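Local coordinates for extracellular ligand-binding receptor (Rhodopseudomonas palustris, PDB 4EYQ), which binds aromatic acids such as caffeic acid and 3-(4-hydroxy-phenyl)pyruvic acid in a cleft between two lobes, probably for periplasmic solute uptake, at residues Thr13-Gly18 / Gly75-Pro80; Pro116-Ile121 / Asp339-Asp344; Ser199-Ala204 / Phe230-Gly235. All coordinates share one frame; numbering follows the deposited sequence.

Contact 1 of 3, residues Thr13-Gly18 / Gly75-Pro80; sequences TVTTTG and GSSVTP. With ENO (3-(4-hydroxy-phenyl)pyruvic acid), chain B; DHC (caffeic acid), chain C.
Thr15 and Ser77 meet beside the ligand pocket, where the chain leaves the neighbouring parallel strands 8-14 and 72-75. Thr15 N donates to Ser77 OG at 3.1 Å, and the bond is nearly straight (167°). Ser77 OG lies anti to its own carbonyl carbon (chi1 -63°), which turns it to the 13-18 segment. It rests 3.6 Å from Val14 CB and is also bonded to Glu27, so this buried hydroxyl has a partner just past the strand and one on helix 21-30. Thr15 OG1 touches the Ser77 methylene, 3.6 Å from Ser77 CB. Asp50 ties both segments together, because its carboxylate is hydrogen-bonded to Thr13 OG1, Thr15 OG1 and Ser76 OG. At the strand ends, Thr13 O accepts two CA-H...O contacts, from Gly75 CA and Ser76 CA. The backbones are tight here, and a CB on Gly75 would clash with Thr13 O. A cis peptide bond joins Gly75 to Ser76. Val78 is the N-cap of helix 79-92. Just after it, Thr79 N gives a hydrogen bond of 2.8 Å to O2 of caffeic acid, and 3-(4-hydroxy-phenyl)pyruvic acid is held likewise at the overlapping site. A ligand carboxylate at a helix N-terminus, beyond a parallel strand, fits the cleft of a periplasmic binding protein.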
# COMPACT_ATOMS: atom_id res chain seq x y z
N THR A 13 10.98 -2.25 -8.53
CA THR A 13 11.44 -3.23 -7.55
C THR A 13 10.29 -3.62 -6.59
O THR A 13 9.69 -2.77 -5.92
CB THR A 13 12.74 -2.74 -6.85
OG1 THR A 13 13.21 -3.73 -5.95
CG2 THR A 13 12.52 -1.43 -6.10
N VAL A 14 9.96 -4.91 -6.60
CA VAL A 14 8.84 -5.40 -5.82
C VAL A 14 9.27 -6.68 -5.12
O VAL A 14 10.31 -7.25 -5.45
CB VAL A 14 7.55 -5.60 -6.67
CG1 VAL A 14 6.94 -4.24 -7.03
CG2 VAL A 14 7.79 -6.47 -7.89
N THR A 15 8.47 -7.12 -4.16
CA THR A 15 8.83 -8.27 -3.36
C THR A 15 8.07 -9.50 -3.85
O THR A 15 6.88 -9.67 -3.51
CB THR A 15 8.54 -8.02 -1.87
OG1 THR A 15 9.13 -6.77 -1.47
CG2 THR A 15 9.13 -9.13 -1.06
N THR A 16 8.74 -10.33 -4.64
CA THR A 16 8.09 -11.53 -5.19
C THR A 16 8.61 -12.84 -4.54
O THR A 16 8.16 -13.94 -4.90
CB THR A 16 8.17 -11.58 -6.74
OG1 THR A 16 9.53 -11.52 -7.15
CG2 THR A 16 7.41 -10.40 -7.36
N THR A 17 9.54 -12.72 -3.59
CA THR A 17 9.97 -13.89 -2.78
C THR A 17 10.04 -13.48 -1.30
O THR A 17 10.11 -12.29 -1.00
CB THR A 17 11.34 -14.46 -3.23
OG1 THR A 17 12.34 -13.45 -3.07
CG2 THR A 17 11.34 -14.91 -4.69
N GLY A 18 10.00 -14.44 -0.39
CA GLY A 18 10.12 -14.17 1.05
C GLY A 18 8.78 -13.87 1.72
O GLY A 18 7.74 -14.03 1.08
N GLY A 75 8.16 1.24 -6.44
CA GLY A 75 8.42 0.16 -5.44
C GLY A 75 8.61 0.76 -4.06
O GLY A 75 8.44 1.97 -3.90
N SER A 76 8.89 -0.04 -3.04
CA SER A 76 8.87 -1.52 -3.09
C SER A 76 7.47 -1.93 -2.60
O SER A 76 6.50 -1.12 -2.69
CB SER A 76 9.98 -2.05 -2.17
OG SER A 76 10.06 -3.47 -2.16
N SER A 77 7.35 -3.16 -2.08
CA SER A 77 6.05 -3.72 -1.68
C SER A 77 5.75 -3.55 -0.21
O SER A 77 4.58 -3.64 0.22
CB SER A 77 5.99 -5.19 -2.03
OG SER A 77 6.09 -5.31 -3.42
N VAL A 78 6.81 -3.34 0.57
CA VAL A 78 6.66 -3.14 2.00
C VAL A 78 7.49 -1.94 2.42
O VAL A 78 8.34 -1.48 1.67
CB VAL A 78 6.98 -4.42 2.81
CG1 VAL A 78 5.87 -5.47 2.59
CG2 VAL A 78 8.36 -4.98 2.47
N THR A 79 7.24 -1.44 3.62
CA THR A 79 7.79 -0.14 4.03
C THR A 79 9.34 -0.07 4.11
O THR A 79 9.92 0.85 3.56
CB THR A 79 7.11 0.35 5.33
OG1 THR A 79 5.69 0.45 5.11
CG2 THR A 79 7.67 1.68 5.76
N PRO A 80 10.00 -1.03 4.80
CA PRO A 80 11.49 -0.84 4.89
C PRO A 80 12.27 -0.73 3.56
O PRO A 80 13.05 0.23 3.42
CB PRO A 80 11.95 -2.01 5.80
CG PRO A 80 10.69 -2.44 6.50
CD PRO A 80 9.54 -2.20 5.56
O4 ENO B . 3.83 -1.23 3.87
C9 ENO B . 1.47 -2.49 1.42
C8 ENO B . 0.49 -1.83 0.70
C7 ENO B . -0.50 -1.12 1.37
C6 ENO B . -0.52 -1.04 2.76
C5 ENO B . 0.46 -1.72 3.47
C4 ENO B . 1.46 -2.44 2.81
O3 ENO B . -1.43 -0.48 0.62
C3 ENO B . 2.53 -3.20 3.59
C2 ENO B . 3.66 -2.40 4.16
C1 ENO B . 4.58 -3.08 5.09
O2 ENO B . 5.49 -2.42 5.63
O1 ENO B . 4.43 -4.30 5.33
C1 DHC C . 4.40 -3.15 5.31
O1 DHC C . 4.31 -4.37 5.58
C2 DHC C . 3.27 -2.41 4.71
C3 DHC C . 2.57 -2.97 3.74
C1' DHC C . 1.42 -2.27 3.10
C2' DHC C . 1.35 -2.33 1.72
C3' DHC C . 0.30 -1.72 1.06
C4' DHC C . -0.72 -0.98 1.85
C5' DHC C . -0.61 -0.91 3.23
C6' DHC C . 0.46 -1.56 3.84
O4' DHC C . -1.76 -0.37 1.21
O3' DHC C . 0.25 -1.81 -0.29
O2 DHC C . 5.45 -2.51 5.55

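Contact 2 of 3, residues Pro116-Ile121 / Asp339-Asp344; sequences PQPIPI and DRYGLD. With ENO (3-(4-hydroxy-phenyl)pyruvic acid), chain B; DHC (caffeic acid), chain C.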
# COMPACT_ATOMS: atom_id res chain seq x y z
N PRO A 116 -0.20 3.86 -1.76
CA PRO A 116 -1.05 3.42 -0.65
C PRO A 116 -1.60 4.57 0.23
O PRO A 116 -0.92 5.60 0.39
CB PRO A 116 -0.12 2.51 0.19
CG PRO A 116 0.92 2.04 -0.77
CD PRO A 116 1.13 3.19 -1.73
N GLN A 117 -2.80 4.36 0.80
CA GLN A 117 -3.44 5.37 1.69
C GLN A 117 -2.59 5.71 2.91
O GLN A 117 -1.98 4.81 3.46
CB GLN A 117 -4.79 4.86 2.13
CG GLN A 117 -5.75 4.77 0.93
CD GLN A 117 -5.68 3.44 0.14
OE1 GLN A 117 -4.85 2.58 0.42
NE2 GLN A 117 -6.59 3.28 -0.85
N PRO A 118 -2.50 7.01 3.30
CA PRO A 118 -1.73 7.33 4.49
C PRO A 118 -2.39 6.68 5.71
O PRO A 118 -3.62 6.54 5.77
CB PRO A 118 -1.73 8.88 4.56
CG PRO A 118 -2.85 9.31 3.67
CD PRO A 118 -3.05 8.22 2.64
N ILE A 119 -1.56 6.25 6.65
CA ILE A 119 -2.03 5.52 7.82
C ILE A 119 -3.18 6.26 8.57
O ILE A 119 -4.21 5.64 8.86
CB ILE A 119 -0.84 5.18 8.76
CG1 ILE A 119 -0.34 3.77 8.47
CG2 ILE A 119 -1.23 5.32 10.23
CD1 ILE A 119 0.04 3.51 7.02
N PRO A 120 -3.02 7.57 8.87
CA PRO A 120 -4.12 8.25 9.58
C PRO A 120 -5.50 8.25 8.86
O PRO A 120 -6.53 8.24 9.53
CB PRO A 120 -3.59 9.69 9.80
CG PRO A 120 -2.11 9.56 9.74
CD PRO A 120 -1.83 8.45 8.74
N ILE A 121 -5.52 8.22 7.53
CA ILE A 121 -6.79 8.08 6.80
C ILE A 121 -7.45 6.72 7.09
O ILE A 121 -8.65 6.66 7.31
CB ILE A 121 -6.62 8.35 5.27
CG1 ILE A 121 -6.61 9.87 5.03
CG2 ILE A 121 -7.77 7.75 4.45
CD1 ILE A 121 -6.47 10.30 3.59
N ASP A 339 2.14 17.56 0.36
CA ASP A 339 1.30 16.37 0.45
C ASP A 339 1.67 15.40 -0.65
O ASP A 339 1.31 15.59 -1.82
CB ASP A 339 -0.19 16.75 0.36
CG ASP A 339 -1.10 15.58 0.57
OD1 ASP A 339 -0.66 14.45 0.84
OD2 ASP A 339 -2.31 15.82 0.44
N ARG A 340 2.37 14.33 -0.26
CA ARG A 340 2.90 13.37 -1.23
C ARG A 340 2.07 12.11 -1.31
O ARG A 340 2.45 11.17 -2.03
CB ARG A 340 4.38 13.06 -0.95
CG ARG A 340 5.22 14.33 -0.83
CD ARG A 340 5.12 15.18 -2.08
NE ARG A 340 5.85 14.60 -3.21
CZ ARG A 340 5.82 15.10 -4.45
NH1 ARG A 340 5.08 16.19 -4.72
NH2 ARG A 340 6.53 14.53 -5.42
N TYR A 341 0.95 12.08 -0.59
CA TYR A 341 0.01 10.97 -0.72
C TYR A 341 -1.16 11.45 -1.57
O TYR A 341 -1.58 10.74 -2.48
CB TYR A 341 -0.50 10.46 0.64
CG TYR A 341 0.44 9.54 1.42
CD1 TYR A 341 1.56 10.06 2.09
CD2 TYR A 341 0.19 8.17 1.54
CE1 TYR A 341 2.39 9.24 2.83
CE2 TYR A 341 1.00 7.35 2.30
CZ TYR A 341 2.11 7.88 2.94
OH TYR A 341 2.93 7.07 3.67
N GLY A 342 -1.69 12.65 -1.29
CA GLY A 342 -2.64 13.29 -2.18
C GLY A 342 -4.03 12.69 -2.18
O GLY A 342 -4.76 12.86 -3.15
N LEU A 343 -4.41 12.01 -1.09
CA LEU A 343 -5.70 11.28 -1.10
C LEU A 343 -6.71 11.84 -0.12
O LEU A 343 -6.34 12.55 0.82
CB LEU A 343 -5.46 9.79 -0.85
CG LEU A 343 -4.87 9.03 -2.02
CD1 LEU A 343 -4.46 7.63 -1.54
CD2 LEU A 343 -5.86 8.95 -3.19
N ASP A 344 -7.99 11.55 -0.35
CA ASP A 344 -9.04 12.00 0.58
C ASP A 344 -10.01 10.82 0.93
O ASP A 344 -9.65 9.65 0.74
CB ASP A 344 -9.75 13.29 0.05
CG ASP A 344 -10.50 13.07 -1.28
OD1 ASP A 344 -10.83 11.90 -1.61
OD2 ASP A 344 -10.77 14.06 -2.00
O4 ENO B . 3.83 -1.23 3.87
C9 ENO B . 1.47 -2.49 1.42
C8 ENO B . 0.49 -1.83 0.70
C7 ENO B . -0.50 -1.12 1.37
C6 ENO B . -0.52 -1.04 2.76
C5 ENO B . 0.46 -1.72 3.47
C4 ENO B . 1.46 -2.44 2.81
O3 ENO B . -1.43 -0.48 0.62
C3 ENO B . 2.53 -3.20 3.59
C2 ENO B . 3.66 -2.40 4.16
C1 ENO B . 4.58 -3.08 5.09
O2 ENO B . 5.49 -2.42 5.63
O1 ENO B . 4.43 -4.30 5.33
C1 DHC C . 4.40 -3.15 5.31
O1 DHC C . 4.31 -4.37 5.58
C2 DHC C . 3.27 -2.41 4.71
C3 DHC C . 2.57 -2.97 3.74
C1' DHC C . 1.42 -2.27 3.10
C2' DHC C . 1.35 -2.33 1.72
C3' DHC C . 0.30 -1.72 1.06
C4' DHC C . -0.72 -0.98 1.85
C5' DHC C . -0.61 -0.91 3.23
C6' DHC C . 0.46 -1.56 3.84
O4' DHC C . -1.76 -0.37 1.21
O3' DHC C . 0.25 -1.81 -0.29
O2 DHC C . 5.45 -2.51 5.55
O HOH W 1 1.16 7.11 6.39
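Tyr341 and Pro118 are the centre of this contact, in which loop 339-344 lies against the chain entering helix 119-132. The loop begins with an Asx turn. Asp339 OD1 accepts from Tyr341 N and, at 3.0 Å, from Gly342 N, both reaching it from the same face of the carboxylate. This shapes the backbone that carries Tyr341. Tyr341 has two deposited conformers; what follows holds for one of them. Its CG is anti to the carbonyl carbon (chi1 -79°), which sends the ring across Pro118. Pro118 CB sits over one ring face as a CH-pi contact, 3.8 Å from the Tyr341 centroid and 19° off the normal. Pro116 O comes to the ring edge, near the plane, 3.0 Å from Tyr341 CD2. At the far end, Tyr341 OH is bonded to Leu102 O and receives a 3.2 Å hydrogen bond from water 1, which in turn accepts from Ile119 N. An alanine in place of Pro118 would remove the ring carbons CG and CD and is likely to open a gap beside Tyr341 and Leu343. Leu343 CD1 packs 4.0 Å from Gln117 CG. Leu343 O lies 3.6 Å from Ile121 CD1, whose methyl also nears Asp344 CA. No direct hydrogen bond joins the two segments. Apolar packing, a CH-pi contact and one bridging water join them, so the fit probably rests on shape more than on directed bonds.

Contact 3 of 3, residues Ser199-Ala204 / Phe230-Gly235; sequences SGTAAA and FIRIAG. With DHC (caffeic acid), chain C; ENO (3-(4-hydroxy-phenyl)pyruvic acid), chain B.
Ala204 and Phe230 pack where two helices of one alpha/beta lobe come together: the turn after strand 193-197 leads into helix 204-212 and lies against helix 228-234. The Phe230 ring is carried toward the turn by a first torsion that sets CG anti to the backbone N (chi1 173°). It meets the turn with its edge. Ala203 O lies near the ring plane, 3.6 Å from Phe230 CE1, and Gly200 O is also at the edge. Ala203 O also accepts a hydrogen bond from Gln221 NE2. The Ala203 methyl adds an apolar touch, CB to Phe230 CD1 at 4.0 Å. One residue on, the Ala204 methyl points toward helix 228-234 and is met by three side chains. Ile233 CG2 is 3.6 Å from Ala204 CB, Ala234 CB is 3.8 Å from Ala204 CB, and Phe230 CD1 is slightly farther. A methyl this small lets the helix backbone come close, with the CA atoms of Ala204 and Ala234 4.9 Å apart. Nearer the surface, Thr201 and Ile233 lie at a slant, and Thr201 CG2 touches Ile233 CG1 at 3.7 Å. The end of Arg232 comes near Thr201 CG2, and its charge is paired with Asp229. The turn also carries a ligand contact. Ala203 N donates to Ser199 O, and Ser199 OG lies 2.6 Å from O1 of caffeic acid, within hydrogen-bonding distance.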
# COMPACT_ATOMS: atom_id res chain seq x y z
N SER A 199 0.97 -7.11 7.60
CA SER A 199 0.51 -7.15 6.20
C SER A 199 0.60 -8.56 5.65
O SER A 199 1.27 -9.42 6.25
CB SER A 199 1.38 -6.22 5.34
OG SER A 199 2.76 -6.44 5.58
N GLY A 200 -0.08 -8.78 4.51
CA GLY A 200 -0.05 -10.04 3.77
C GLY A 200 -0.31 -11.25 4.63
O GLY A 200 -1.20 -11.22 5.49
N THR A 201 0.48 -12.30 4.44
CA THR A 201 0.26 -13.55 5.20
C THR A 201 0.67 -13.41 6.67
O THR A 201 0.07 -14.02 7.55
CB THR A 201 0.94 -14.74 4.54
OG1 THR A 201 2.29 -14.39 4.27
CG2 THR A 201 0.26 -15.08 3.22
N ALA A 202 1.67 -12.58 6.96
CA ALA A 202 2.03 -12.34 8.36
C ALA A 202 0.92 -11.71 9.23
O ALA A 202 0.93 -11.89 10.45
CB ALA A 202 3.30 -11.52 8.46
N ALA A 203 -0.01 -10.97 8.63
CA ALA A 203 -1.12 -10.39 9.40
C ALA A 203 -2.03 -11.52 9.93
O ALA A 203 -2.71 -11.35 10.94
CB ALA A 203 -1.91 -9.38 8.57
N ALA A 204 -2.01 -12.68 9.26
CA ALA A 204 -2.84 -13.81 9.70
C ALA A 204 -2.25 -14.50 10.94
O ALA A 204 -2.94 -15.26 11.62
CB ALA A 204 -3.05 -14.81 8.58
N PHE A 230 -4.80 -13.29 3.07
CA PHE A 230 -5.09 -13.19 4.50
C PHE A 230 -6.16 -14.21 4.89
O PHE A 230 -6.02 -14.93 5.88
CB PHE A 230 -5.51 -11.77 4.88
CG PHE A 230 -5.99 -11.64 6.30
CD1 PHE A 230 -5.08 -11.43 7.33
CD2 PHE A 230 -7.35 -11.72 6.60
CE1 PHE A 230 -5.51 -11.30 8.65
CE2 PHE A 230 -7.79 -11.59 7.92
CZ PHE A 230 -6.88 -11.37 8.94
N ILE A 231 -7.23 -14.29 4.10
CA ILE A 231 -8.32 -15.20 4.44
C ILE A 231 -7.88 -16.66 4.30
O ILE A 231 -8.25 -17.51 5.12
CB ILE A 231 -9.58 -14.95 3.59
CG1 ILE A 231 -10.13 -13.53 3.85
CG2 ILE A 231 -10.64 -16.03 3.85
CD1 ILE A 231 -11.33 -13.20 2.98
N ARG A 232 -7.10 -16.94 3.26
CA ARG A 232 -6.60 -18.31 2.99
C ARG A 232 -5.75 -18.81 4.15
O ARG A 232 -5.90 -19.92 4.56
CB ARG A 232 -5.81 -18.38 1.67
CG ARG A 232 -5.38 -19.80 1.27
CD ARG A 232 -4.60 -19.87 -0.05
NE ARG A 232 -3.54 -18.85 -0.09
CZ ARG A 232 -2.34 -18.97 0.47
NH1 ARG A 232 -2.00 -20.08 1.09
NH2 ARG A 232 -1.45 -17.97 0.39
N ILE A 233 -4.90 -17.97 4.72
CA ILE A 233 -4.04 -18.40 5.84
C ILE A 233 -4.77 -18.36 7.17
O ILE A 233 -4.63 -19.28 7.96
CB ILE A 233 -2.72 -17.57 5.91
CG1 ILE A 233 -1.91 -17.76 4.63
CG2 ILE A 233 -1.89 -17.91 7.15
CD1 ILE A 233 -1.62 -19.19 4.25
N ALA A 234 -5.57 -17.31 7.42
CA ALA A 234 -6.24 -17.17 8.71
C ALA A 234 -7.37 -18.16 8.88
O ALA A 234 -7.67 -18.57 10.00
CB ALA A 234 -6.75 -15.76 8.91
N GLY A 235 -8.00 -18.53 7.76
CA GLY A 235 -9.16 -19.41 7.79
C GLY A 235 -10.28 -18.86 8.68
O GLY A 235 -10.65 -17.68 8.62
C1 DHC C . 4.40 -3.15 5.31
O1 DHC C . 4.31 -4.37 5.58
C2 DHC C . 3.27 -2.41 4.71
C3 DHC C . 2.57 -2.97 3.74
C1' DHC C . 1.42 -2.27 3.10
C2' DHC C . 1.35 -2.33 1.72
C3' DHC C . 0.30 -1.72 1.06
C4' DHC C . -0.72 -0.98 1.85
C5' DHC C . -0.61 -0.91 3.23
C6' DHC C . 0.46 -1.56 3.84
O4' DHC C . -1.76 -0.37 1.21
O3' DHC C . 0.25 -1.81 -0.29
O2 DHC C . 5.45 -2.51 5.55
O4 ENO B . 3.83 -1.23 3.87
C9 ENO B . 1.47 -2.49 1.42
C8 ENO B . 0.49 -1.83 0.70
C7 ENO B . -0.50 -1.12 1.37
C6 ENO B . -0.52 -1.04 2.76
C5 ENO B . 0.46 -1.72 3.47
C4 ENO B . 1.46 -2.44 2.81
O3 ENO B . -1.43 -0.48 0.62
C3 ENO B . 2.53 -3.20 3.59
C2 ENO B . 3.66 -2.40 4.16
C1 ENO B . 4.58 -3.08 5.09
O2 ENO B . 5.49 -2.42 5.63
O1 ENO B . 4.43 -4.30 5.33

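All three contacts touch one pocket, in which the two aromatic acids occupy overlapping positions. Contact 1 belongs to the lobe of strand 8-14, contact 3 to the lobe of strand 193-197, and both reach the ligand carboxylate, from Thr79 and Ser199. Their centres are about 17 Å apart, with nearest atoms about 4 Å apart. Contact 2, probably part of the connections between the lobes, meets the phenol end, with Pro116 CB 3.3 Å from O3 of 3-(4-hydroxy-phenyl)pyruvic acid. Its centre is about 19 Å from that of contact 1 and about 24 Å from that of contact 3, which is nested within its chain loop. Arg174, Gln282 and His286 also bond the ligand.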